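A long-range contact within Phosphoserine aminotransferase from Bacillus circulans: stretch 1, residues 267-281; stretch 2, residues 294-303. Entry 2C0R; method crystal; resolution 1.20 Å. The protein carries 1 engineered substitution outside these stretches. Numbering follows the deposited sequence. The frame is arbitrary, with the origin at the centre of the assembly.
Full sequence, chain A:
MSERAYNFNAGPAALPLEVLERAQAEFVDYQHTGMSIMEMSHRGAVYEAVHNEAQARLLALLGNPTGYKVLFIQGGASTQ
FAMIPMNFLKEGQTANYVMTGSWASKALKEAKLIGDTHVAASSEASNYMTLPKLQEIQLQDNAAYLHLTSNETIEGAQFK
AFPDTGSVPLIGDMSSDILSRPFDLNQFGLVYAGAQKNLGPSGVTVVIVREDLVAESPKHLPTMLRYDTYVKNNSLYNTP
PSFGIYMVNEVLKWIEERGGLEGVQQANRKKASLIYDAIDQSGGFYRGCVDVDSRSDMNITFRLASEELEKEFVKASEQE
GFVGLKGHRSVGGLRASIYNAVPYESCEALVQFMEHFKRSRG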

# COMPACT_ATOMS: atom_id res chain seq x y z
N ALA A 267 24.16 14.70 10.65
CA ALA A 267 24.70 13.36 10.45
C ALA A 267 24.84 13.01 8.97
O ALA A 267 25.84 12.40 8.53
N ASN A 268 23.87 13.37 8.17
CA ASN A 268 23.93 13.08 6.75
C ASN A 268 24.96 13.94 6.05
O ASN A 268 25.58 13.43 5.13
N ARG A 269 25.13 15.21 6.48
CA ARG A 269 26.18 16.02 5.83
C ARG A 269 27.53 15.38 6.06
O ARG A 269 28.40 15.37 5.17
N LYS A 270 27.71 14.86 7.30
CA LYS A 270 28.98 14.20 7.60
C LYS A 270 29.22 12.98 6.72
O LYS A 270 30.31 12.72 6.22
N LYS A 271 28.16 12.16 6.58
CA LYS A 271 28.23 11.00 5.70
C LYS A 271 28.56 11.39 4.27
O LYS A 271 29.44 10.81 3.62
N ALA A 272 27.82 12.36 3.73
CA ALA A 272 28.00 12.75 2.34
C ALA A 272 29.39 13.33 2.13
O ALA A 272 30.00 13.06 1.10
N SER A 273 29.84 14.11 3.12
CA SER A 273 31.12 14.81 2.97
C SER A 273 32.21 13.76 2.84
O SER A 273 33.14 13.94 2.04
N LEU A 274 32.11 12.67 3.60
CA LEU A 274 33.19 11.66 3.51
C LEU A 274 33.27 11.05 2.13
O LEU A 274 34.33 10.82 1.54
N ILE A 275 32.09 10.78 1.55
CA ILE A 275 32.08 10.09 0.28
C ILE A 275 32.42 11.05 -0.85
O ILE A 275 33.18 10.71 -1.76
N TYR A 276 31.91 12.31 -0.83
CA TYR A 276 32.30 13.26 -1.86
C TYR A 276 33.80 13.52 -1.77
O TYR A 276 34.40 13.70 -2.83
N ASP A 277 34.35 13.55 -0.57
CA ASP A 277 35.81 13.75 -0.47
C ASP A 277 36.55 12.60 -1.12
O ASP A 277 37.60 12.81 -1.72
N ALA A 278 36.06 11.37 -0.97
CA ALA A 278 36.66 10.21 -1.63
C ALA A 278 36.64 10.32 -3.14
O ALA A 278 37.56 9.93 -3.84
N ILE A 279 35.55 10.86 -3.70
CA ILE A 279 35.48 11.11 -5.16
C ILE A 279 36.39 12.23 -5.58
O ILE A 279 37.13 12.13 -6.56
N ASP A 280 36.37 13.33 -4.81
CA ASP A 280 37.11 14.54 -5.16
C ASP A 280 38.59 14.42 -4.89
O ASP A 280 39.37 15.28 -5.32
N GLN A 281 39.04 13.40 -4.18
CA GLN A 281 40.45 13.14 -3.96
C GLN A 281 40.69 11.72 -4.45
O GLN A 281 41.00 10.76 -3.75
N SER A 294 25.15 21.14 -7.19
CA SER A 294 23.85 20.46 -7.30
C SER A 294 23.86 19.16 -6.49
O SER A 294 22.89 18.46 -6.48
N ARG A 295 24.95 18.85 -5.81
CA ARG A 295 25.11 17.55 -5.19
C ARG A 295 24.05 17.23 -4.14
O ARG A 295 23.79 18.00 -3.24
N SER A 296 23.55 16.00 -4.25
CA SER A 296 22.66 15.47 -3.22
C SER A 296 23.42 14.91 -2.03
O SER A 296 24.45 14.27 -2.19
N ASP A 297 22.84 15.11 -0.86
CA ASP A 297 23.34 14.47 0.35
C ASP A 297 22.59 13.16 0.60
O ASP A 297 22.90 12.54 1.61
N MET A 298 21.69 12.76 -0.27
CA MET A 298 20.94 11.52 -0.10
C MET A 298 21.37 10.46 -1.11
O MET A 298 21.34 9.28 -0.79
N ASN A 299 21.66 10.86 -2.34
CA ASN A 299 22.05 9.89 -3.38
C ASN A 299 23.29 10.45 -4.08
O ASN A 299 23.17 11.42 -4.82
N ILE A 300 24.42 9.83 -3.80
CA ILE A 300 25.67 10.30 -4.39
C ILE A 300 26.01 9.48 -5.60
O ILE A 300 26.22 8.27 -5.53
N THR A 301 26.06 10.16 -6.73
CA THR A 301 26.28 9.42 -7.98
C THR A 301 27.66 9.73 -8.49
O THR A 301 28.19 10.84 -8.38
N PHE A 302 28.28 8.67 -9.03
CA PHE A 302 29.64 8.84 -9.55
C PHE A 302 29.94 7.76 -10.58
O PHE A 302 29.21 6.77 -10.71
N ARG A 303 31.03 8.03 -11.33
CA ARG A 303 31.37 7.16 -12.43
C ARG A 303 32.86 6.81 -12.37
O ARG A 303 33.65 7.57 -11.81

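Two bidentate salt bridges tie the helix 267-280 to stretch 2. In the first, Arg269 NE donates to Asp297 OD2 at 2.8 Å and Arg269 NH2 to Asp297 OD1 at 2.8 Å; both N-H...acceptor angles are 170°, and the carboxylate lies at the edge of the guanidinium, near its plane. The CA-to-CB bond of Arg269 points away overall, so the contact depends on how the chain folds back: chi1 is t, but chi2 (p) and chi3 (m) bend it until its end reaches Asp297, whose own chi1 is m. The second pair reverses the roles. Arg295 NH2 donates to Asp280 OD1 at 2.8 Å (169°) and Arg295 NH1 to Asp280 OD2 at 2.9 Å (167°). Here the arginine is extended, chi1 m followed by t, t and a chi4 of -178°, which carries its guanidinium to the last helical turn.

Between these bridges stands Tyr276, chi1 m, which points toward stretch 2 and has the largest covered area of any residue in the contact, 117 Å². Its OH donates to Ser296 O at 2.6 Å. Water 1 donates to the same Tyr276 OH at 2.8 Å and accepts from Thr301 N at 3.1 Å, linking the phenol to the strand backbone; its bond to Asn299 O, at 3.4 Å, is weak. Ser296 points its CB away from the helix, and its OG accepts from Met298 N at 2.9 Å and Asn299 N at 3.0 Å, bracing the loop that presents Ser296 O.

The tyrosine ring is covered on both faces. Arg295 CD sits 3.5 Å from the centroid of the Tyr276 ring, 21° off the normal, while Ile300 CD1 lies over the opposite face, 3.9 Å from that centroid and 22° off the normal. Both are CH-pi contacts. The Arg295 guanidinium also has Tyr276 CE2 over one face, with Arg295 NE 3.4 Å from Tyr276 CE2, while Asp280 OD1 lies at its edge, near its plane; the same group thus packs on the ring and forms the salt bridge.

Ile300 (m, t) points toward the helix and extends the apolar packing. Its CD1 lies 3.8 Å from Ile275 CB and 4.1 Å from Ala272 CB; its CG2 is 3.6 Å from Tyr276 CE2 and 3.7 Å from Ile279 CD1. Ile279, also m, t, continues to Phe302, with Ile279 CD1 3.9 Å from Phe302 CB. The alternation along the strand is clear: Ile300 and Phe302 point toward the helix, Asn299 and Thr301 away. With the helix and strand axes only 8° from parallel, successive inward helix residues can follow these strand positions. At the other end, Met298 CE comes within 3.3 Å of Asn268 ND2.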

# COMPACT_ATOMS: atom_id res chain seq x y z
CB ALA A 267 23.86 12.30 11.13
CB ASN A 268 22.53 13.35 6.15
CG ASN A 268 21.47 12.42 6.68
OD1 ASN A 268 21.76 11.37 7.24
ND2 ASN A 268 20.22 12.84 6.54
CB ARG A 269 26.10 17.42 6.40
CG ARG A 269 27.17 18.39 5.85
CD ARG A 269 26.86 18.98 4.52
NE ARG A 269 26.89 18.12 3.34
CZ ARG A 269 28.01 17.88 2.66
NH1 ARG A 269 29.19 18.38 3.03
NH2 ARG A 269 27.91 17.10 1.59
CB LYS A 270 28.93 13.83 9.06
CG LYS A 270 30.04 12.92 9.58
CD LYS A 270 29.79 12.65 11.05
CE LYS A 270 30.75 11.59 11.58
NZ LYS A 270 30.35 11.24 12.98
CB LYS A 271 26.90 10.21 5.69
CG LYS A 271 26.64 9.50 7.01
CD LYS A 271 25.14 9.37 7.33
CE LYS A 271 24.30 8.94 6.17
NZ LYS A 271 22.88 8.72 6.59
CB ALA A 272 26.93 13.77 1.97
CB SER A 273 31.34 15.68 4.20
OG SER A 273 32.65 16.27 4.20
CB LEU A 274 32.87 10.61 4.57
CG LEU A 274 34.03 9.62 4.77
CD1 LEU A 274 35.11 10.26 5.64
CD2 LEU A 274 33.48 8.36 5.41
CB ILE A 275 30.72 9.44 0.06
CG1 ILE A 275 30.47 8.34 1.10
CG2 ILE A 275 30.64 8.92 -1.35
CD1 ILE A 275 28.98 7.98 1.24
CB TYR A 276 31.53 14.57 -1.74
CG TYR A 276 30.12 14.46 -2.32
CD1 TYR A 276 29.02 14.72 -1.49
CD2 TYR A 276 29.93 14.15 -3.66
CE1 TYR A 276 27.74 14.62 -2.06
CE2 TYR A 276 28.67 14.06 -4.22
CZ TYR A 276 27.58 14.31 -3.39
OH TYR A 276 26.33 14.21 -3.93
CB ASP A 277 36.25 13.85 0.99
CG ASP A 277 37.77 13.77 1.09
OD1 ASP A 277 38.41 12.81 1.62
OD2 ASP A 277 38.36 14.75 0.59
CB ALA A 278 35.88 8.94 -1.25
CB ILE A 279 34.01 11.44 -5.55
CG1 ILE A 279 33.11 10.22 -5.26
CG2 ILE A 279 33.95 11.92 -6.98
CD1 ILE A 279 31.64 10.62 -5.04
CB ASP A 280 36.56 15.75 -4.39
CG ASP A 280 35.17 16.11 -4.87
OD1 ASP A 280 34.74 15.69 -5.97
OD2 ASP A 280 34.53 16.86 -4.13
CB GLN A 281 40.75 13.27 -2.47
CG GLN A 281 40.51 14.64 -1.85
CD GLN A 281 41.49 15.71 -2.30
OE1 GLN A 281 41.11 16.78 -2.79
NE2 GLN A 281 42.78 15.40 -2.13
CB SER A 294 23.51 20.16 -8.76
OG SER A 294 23.23 21.40 -9.40
CB ARG A 295 26.48 17.49 -4.49
CG ARG A 295 27.58 17.18 -5.50
CD ARG A 295 28.96 17.30 -4.86
NE ARG A 295 29.93 16.78 -5.85
CZ ARG A 295 31.24 16.71 -5.58
NH1 ARG A 295 31.67 17.15 -4.40
NH2 ARG A 295 32.05 16.21 -6.51
CB SER A 296 21.84 14.36 -3.86
OG SER A 296 21.03 13.69 -2.90
CB ASP A 297 23.19 15.32 1.60
CG ASP A 297 24.39 16.27 1.77
OD1 ASP A 297 25.28 16.32 0.90
OD2 ASP A 297 24.42 16.98 2.79
CB MET A 298 19.43 11.78 -0.30
CG MET A 298 18.84 12.69 0.79
SD MET A 298 18.44 11.78 2.29
CE MET A 298 19.88 12.10 3.31
CB ASN A 299 20.93 9.61 -4.42
CG ASN A 299 19.61 9.28 -3.76
OD1 ASN A 299 18.78 10.17 -3.52
ND2 ASN A 299 19.41 7.99 -3.50
CB ILE A 300 26.77 10.20 -3.34
CG1 ILE A 300 26.44 11.07 -2.13
CG2 ILE A 300 28.11 10.50 -3.98
CD1 ILE A 300 27.55 11.12 -1.10
CB THR A 301 25.20 9.78 -9.00
OG1 THR A 301 25.16 11.23 -9.08
CG2 THR A 301 23.82 9.30 -8.50
CB PHE A 302 30.67 8.85 -8.41
CG PHE A 302 30.72 7.62 -7.51
CD1 PHE A 302 31.78 6.75 -7.64
CD2 PHE A 302 29.74 7.35 -6.58
CE1 PHE A 302 31.87 5.63 -6.83
CE2 PHE A 302 29.82 6.23 -5.76
CZ PHE A 302 30.90 5.36 -5.90
CB ARG A 303 31.17 7.82 -13.79
CG ARG A 303 29.90 8.51 -14.13
CD ARG A 303 30.01 9.05 -15.55
NE ARG A 303 28.73 9.37 -16.12
CZ ARG A 303 27.57 8.78 -16.28
NH1 ARG A 303 27.30 7.55 -15.87
NH2 ARG A 303 26.59 9.45 -16.90
O HOH W 1 25.52 13.21 -6.41